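Local coordinates for 2-oxoglutarate (2OG) and Fe(II)-dependent oxygenase superfamily protein (Arabidopsis thaliana, PDB 6KWA) that probably catalyses the irreversible, 2-oxoglutarate-dependent oxidation of the plant hormone indole-3-acetic acid to inactive 2-oxoindole-3-acetic acid, and so helps to control auxin levels, at residues A[49-52]-A[53-56]; A[96-99]-A[100-104]. All blocks are in the same frame, centred on the assembly; numbering follows the deposited sequence.

Contact 1: A[49-52]-A[53-56]; sequences IDLF and QRPY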
loop_
_atom_site.group_PDB
_atom_site.type_symbol
_atom_site.label_atom_id
_atom_site.label_comp_id
_atom_site.label_asym_id
_atom_site.label_seq_id
_atom_site.Cartn_x
_atom_site.Cartn_y
_atom_site.Cartn_z
ATOM N N ILE A 49 17.011 0.005 2.299
ATOM C CA ILE A 49 18.162 -0.468 1.571
ATOM C C ILE A 49 19.113 -1.142 2.557
ATOM O O ILE A 49 19.660 -2.210 2.282
ATOM C CB ILE A 49 18.842 0.673 0.817
ATOM C CG1 ILE A 49 17.895 1.198 -0.263
ATOM C CG2 ILE A 49 20.138 0.209 0.204
ATOM C CD1 ILE A 49 18.390 2.465 -0.980
ATOM N N ASP A 50 19.284 -0.537 3.724
ATOM C CA ASP A 50 20.175 -1.098 4.718
ATOM C C ASP A 50 19.636 -2.390 5.360
ATOM O O ASP A 50 20.402 -3.329 5.610
ATOM C CB ASP A 50 20.465 -0.085 5.819
ATOM C CG ASP A 50 21.718 -0.447 6.602
ATOM O OD1 ASP A 50 22.782 -0.538 5.953
ATOM O OD2 ASP A 50 21.650 -0.683 7.831
ATOM N N LEU A 51 18.342 -2.437 5.682
ATOM C CA LEU A 51 17.801 -3.659 6.278
ATOM C C LEU A 51 17.986 -4.839 5.322
ATOM O O LEU A 51 18.287 -5.950 5.765
ATOM C CB LEU A 51 16.323 -3.495 6.662
ATOM C CG LEU A 51 16.108 -2.502 7.802
ATOM C CD1 LEU A 51 14.660 -2.402 8.250
ATOM C CD2 LEU A 51 17.007 -2.864 8.996
ATOM N N PHE A 52 17.866 -4.600 4.014
ATOM C CA PHE A 52 18.007 -5.695 3.048
ATOM C C PHE A 52 19.447 -6.197 2.886
ATOM O O PHE A 52 19.677 -7.261 2.313
ATOM C CB PHE A 52 17.474 -5.279 1.680
ATOM C CG PHE A 52 15.991 -5.463 1.525
ATOM C CD1 PHE A 52 15.427 -6.735 1.626
ATOM C CD2 PHE A 52 15.157 -4.378 1.286
ATOM C CE1 PHE A 52 14.054 -6.928 1.479
ATOM C CE2 PHE A 52 13.782 -4.566 1.134
ATOM C CZ PHE A 52 13.233 -5.843 1.226
ATOM N N GLN A 53 20.408 -5.437 3.394
ATOM C CA GLN A 53 21.795 -5.873 3.368
ATOM C C GLN A 53 22.166 -6.618 4.636
ATOM O O GLN A 53 23.304 -7.036 4.795
ATOM C CB GLN A 53 22.711 -4.683 3.106
ATOM C CG GLN A 53 22.794 -4.454 1.611
ATOM C CD GLN A 53 23.215 -3.071 1.225
ATOM O OE1 GLN A 53 23.564 -2.253 2.073
ATOM N NE2 GLN A 53 23.110 -2.770 -0.063
ATOM N N ARG A 54 21.198 -6.804 5.530
ATOM C CA ARG A 54 21.442 -7.573 6.749
ATOM C C ARG A 54 21.796 -9.008 6.355
ATOM O O ARG A 54 21.405 -9.468 5.272
ATOM C CB ARG A 54 20.213 -7.576 7.665
ATOM C CG ARG A 54 19.989 -6.300 8.465
ATOM C CD ARG A 54 21.070 -6.062 9.508
ATOM N NE ARG A 54 20.665 -5.056 10.491
ATOM C CZ ARG A 54 20.784 -3.743 10.304
ATOM N NH1 ARG A 54 21.308 -3.277 9.185
ATOM N NH2 ARG A 54 20.401 -2.892 11.252
ATOM N N PRO A 55 22.578 -9.702 7.203
ATOM C CA PRO A 55 22.893 -11.114 6.945
ATOM C C PRO A 55 21.614 -11.896 6.681
ATOM O O PRO A 55 20.579 -11.604 7.274
ATOM C CB PRO A 55 23.580 -11.571 8.238
ATOM C CG PRO A 55 24.236 -10.296 8.759
ATOM C CD PRO A 55 23.268 -9.180 8.399
ATOM N N TYR A 56 21.684 -12.864 5.782
ATOM C CA TYR A 56 20.535 -13.683 5.458
ATOM C C TYR A 56 19.900 -14.314 6.688
ATOM O O TYR A 56 18.676 -14.388 6.823
ATOM C CB TYR A 56 20.953 -14.754 4.471
ATOM C CG TYR A 56 19.832 -15.558 3.871
ATOM C CD1 TYR A 56 19.092 -15.059 2.801
ATOM C CD2 TYR A 56 19.532 -16.829 4.347
ATOM C CE1 TYR A 56 18.069 -15.809 2.219
ATOM C CE2 TYR A 56 18.511 -17.589 3.773
ATOM C CZ TYR A 56 17.787 -17.071 2.718
ATOM O OH TYR A 56 16.790 -17.813 2.161
#
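Asp50 and Arg54, four residues apart where a helix gives way to a turn, are joined by a salt bridge of 2.9 Å from NH1 of Arg54 to OD2 of Asp50. The oxygen lies in the guanidinium plane, yet the nitrogen meets it from above the carboxylate, the two planes standing 78° apart. The bend at chi2 (-67°) folds the arginine back toward the helix and lays its guanidinium over Leu51: CD2 of Leu51 sits 4.1 Å from CZ of Arg54 and covers the centre of one face. An arginine suits this place because its several N-H groups can serve several acceptors: besides Asp50, NH2 bonds to OE1 of Gln108 and probably to the carbonyl of Glu103, though the modelled approach to that carbonyl is too short to be taken literally, and NE makes a weak hydrogen bond to the carbonyl of Leu102. OD2 of Asp50 also receives NE2 of Gln108. A leucine in its place would probably leave the Asp50 carboxylate without its positive mate and OE1 of Gln108 without this donor. The backbone makes a type I beta turn from Leu51 to Arg54, closed by N of Arg54 on O of Leu51 at 3.0 Å; N of Gln53 reaches O of Asp50 at 3.1 Å. The carbonyl of Phe52 is taken by NZ of Lys59. Pro55 stands at the N-cap position, right before helix 56-59. Buried Phe52, at the end of helix 38-51, packs on Tyr239, Ile151 and Leu84 of strands 237-245, 147-155 and 81-87, its side chain about 5 Å from that of Asn152, a 2-oxoglutarate-binding residue.

Contact 2: A[96-99]-A[100-104]; sequences NTFC and DQLEA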
loop_
_atom_site.group_PDB
_atom_site.type_symbol
_atom_site.label_atom_id
_atom_site.label_comp_id
_atom_site.label_asym_id
_atom_site.label_seq_id
_atom_site.Cartn_x
_atom_site.Cartn_y
_atom_site.Cartn_z
ATOM N N ASN A 96 8.547 -2.622 17.181
ATOM C CA ASN A 96 9.799 -2.901 17.892
ATOM C C ASN A 96 10.273 -4.349 17.758
ATOM O O ASN A 96 11.470 -4.620 17.670
ATOM C CB ASN A 96 9.668 -2.547 19.371
ATOM C CG ASN A 96 9.892 -1.092 19.614
ATOM O OD1 ASN A 96 10.841 -0.508 19.080
ATOM N ND2 ASN A 96 9.028 -0.479 20.415
ATOM N N THR A 97 9.333 -5.273 17.746
ATOM C CA THR A 97 9.662 -6.667 17.540
ATOM C C THR A 97 10.397 -6.869 16.226
ATOM O O THR A 97 11.408 -7.572 16.169
ATOM C CB THR A 97 8.402 -7.501 17.554
ATOM O OG1 THR A 97 7.810 -7.389 18.852
ATOM C CG2 THR A 97 8.702 -8.972 17.203
ATOM N N PHE A 98 9.866 -6.246 15.177
ATOM C CA PHE A 98 10.471 -6.244 13.868
ATOM C C PHE A 98 11.888 -5.648 13.939
ATOM O O PHE A 98 12.833 -6.194 13.383
ATOM C CB PHE A 98 9.579 -5.463 12.910
ATOM C CG PHE A 98 10.115 -5.350 11.520
ATOM C CD1 PHE A 98 9.905 -6.367 10.599
ATOM C CD2 PHE A 98 10.796 -4.213 11.113
ATOM C CE1 PHE A 98 10.395 -6.262 9.301
ATOM C CE2 PHE A 98 11.286 -4.105 9.816
ATOM C CZ PHE A 98 11.079 -5.129 8.914
ATOM N N CYS A 99 12.037 -4.533 14.638
ATOM C CA CYS A 99 13.346 -3.903 14.772
ATOM C C CYS A 99 14.336 -4.777 15.572
ATOM O O CYS A 99 15.529 -4.832 15.252
ATOM C CB CYS A 99 13.200 -2.524 15.396
ATOM S SG CYS A 99 12.458 -1.335 14.256
ATOM N N ASP A 100 13.832 -5.464 16.591
ATOM C CA ASP A 100 14.638 -6.441 17.318
ATOM C C ASP A 100 15.152 -7.501 16.357
ATOM O O ASP A 100 16.363 -7.728 16.297
ATOM C CB ASP A 100 13.841 -7.080 18.458
ATOM C CG ASP A 100 13.417 -6.059 19.519
ATOM O OD1 ASP A 100 13.970 -4.931 19.516
ATOM O OD2 ASP A 100 12.552 -6.384 20.365
ATOM N N GLN A 101 14.235 -8.114 15.591
ATOM C CA GLN A 101 14.546 -9.186 14.634
ATOM C C GLN A 101 15.612 -8.787 13.602
ATOM O O GLN A 101 16.458 -9.599 13.230
ATOM C CB GLN A 101 13.274 -9.662 13.887
ATOM C CG GLN A 101 12.245 -10.426 14.747
ATOM C CD GLN A 101 10.930 -10.738 14.018
ATOM O OE1 GLN A 101 10.636 -10.190 12.959
ATOM N NE2 GLN A 101 10.131 -11.613 14.599
ATOM N N LEU A 102 15.555 -7.551 13.116
ATOM C CA LEU A 102 16.443 -7.135 12.029
ATOM C C LEU A 102 17.670 -6.393 12.525
ATOM O O LEU A 102 18.468 -5.881 11.712
ATOM C CB LEU A 102 15.688 -6.257 11.041
ATOM C CG LEU A 102 14.947 -6.942 9.906
ATOM C CD1 LEU A 102 15.875 -7.775 9.042
ATOM C CD2 LEU A 102 13.840 -7.782 10.473
ATOM N N GLU A 103 17.806 -6.334 13.852
ATOM C CA GLU A 103 18.916 -5.646 14.505
ATOM C C GLU A 103 18.994 -4.243 13.962
ATOM O O GLU A 103 20.034 -3.793 13.464
ATOM C CB GLU A 103 20.233 -6.375 14.293
ATOM C CG GLU A 103 20.155 -7.796 14.798
ATOM C CD GLU A 103 21.385 -8.617 14.459
ATOM O OE1 GLU A 103 22.235 -8.138 13.666
ATOM O OE2 GLU A 103 21.473 -9.755 14.976
ATOM N N ALA A 104 17.862 -3.562 14.033
ATOM C CA ALA A 104 17.825 -2.182 13.628
ATOM C C ALA A 104 18.700 -1.399 14.596
ATOM O O ALA A 104 18.711 -1.656 15.802
ATOM C CB ALA A 104 16.389 -1.647 13.626
#
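The chi1 of Phe98 (178°) turns its ring away from the backbone N to where Leu102, one helical turn on, can cover it. CD2 of Leu102 lies over the face of the Phe98 ring in a CH-pi contact, 4.1 Å from the centroid and offset toward the rim. The same methyl lies 3.9 Å from CE1 of Phe98. Here the helix ends in a Schellman motif: Glu103 takes a positive phi (53°), its N bonds to O of Asp100, and N of Ala104 bonds to O of Cys99 at 2.9 Å, nearly straight and in the carbonyl plane. Small Ala104 then fits beside Cys99, CB to CB at 3.8 Å. Upstream, ordinary helical bonds run from N of Asp100 to O of Asn96 (2.7 Å) and from N of Gln101 to O of Thr97. The polar ends look elsewhere: Asp100 OD1 pairs with Arg109, which also serves Asn96 OD1, Gln101 OE1 receives Asn62, and Glu103 binds Arg61. Phe98 and Cys99 meet Met112 of helix 106-133, and Leu102 meets Leu84. The chemistry is divided, with apolar groups packing the buried side, acids and amides making polar links outward, and the carbonyl of Cys99, in the last turn, satisfied by the turn itself.

How the contacts relate
From the N terminus, contact 1 comes first, at the end of helix 38-51 and the turn into helix 56-59. The chain then passes through strand 81-87 before contact 2 finishes helix 92-101 and leads toward helix 106-133. The two lie in series, neither nested nor crossed, and each closes only a local turn. In space, however, their centres are about 12 Å apart and the two helix ends meet: the Arg54 guanidinium probably bonds to one backbone carbonyl in 100-104 and more weakly to another, and Leu51 packs on the Phe98 ring. Together they tie the N-terminal helical region to helix 92-101 beside the main sheet of the double-stranded beta-helix fold.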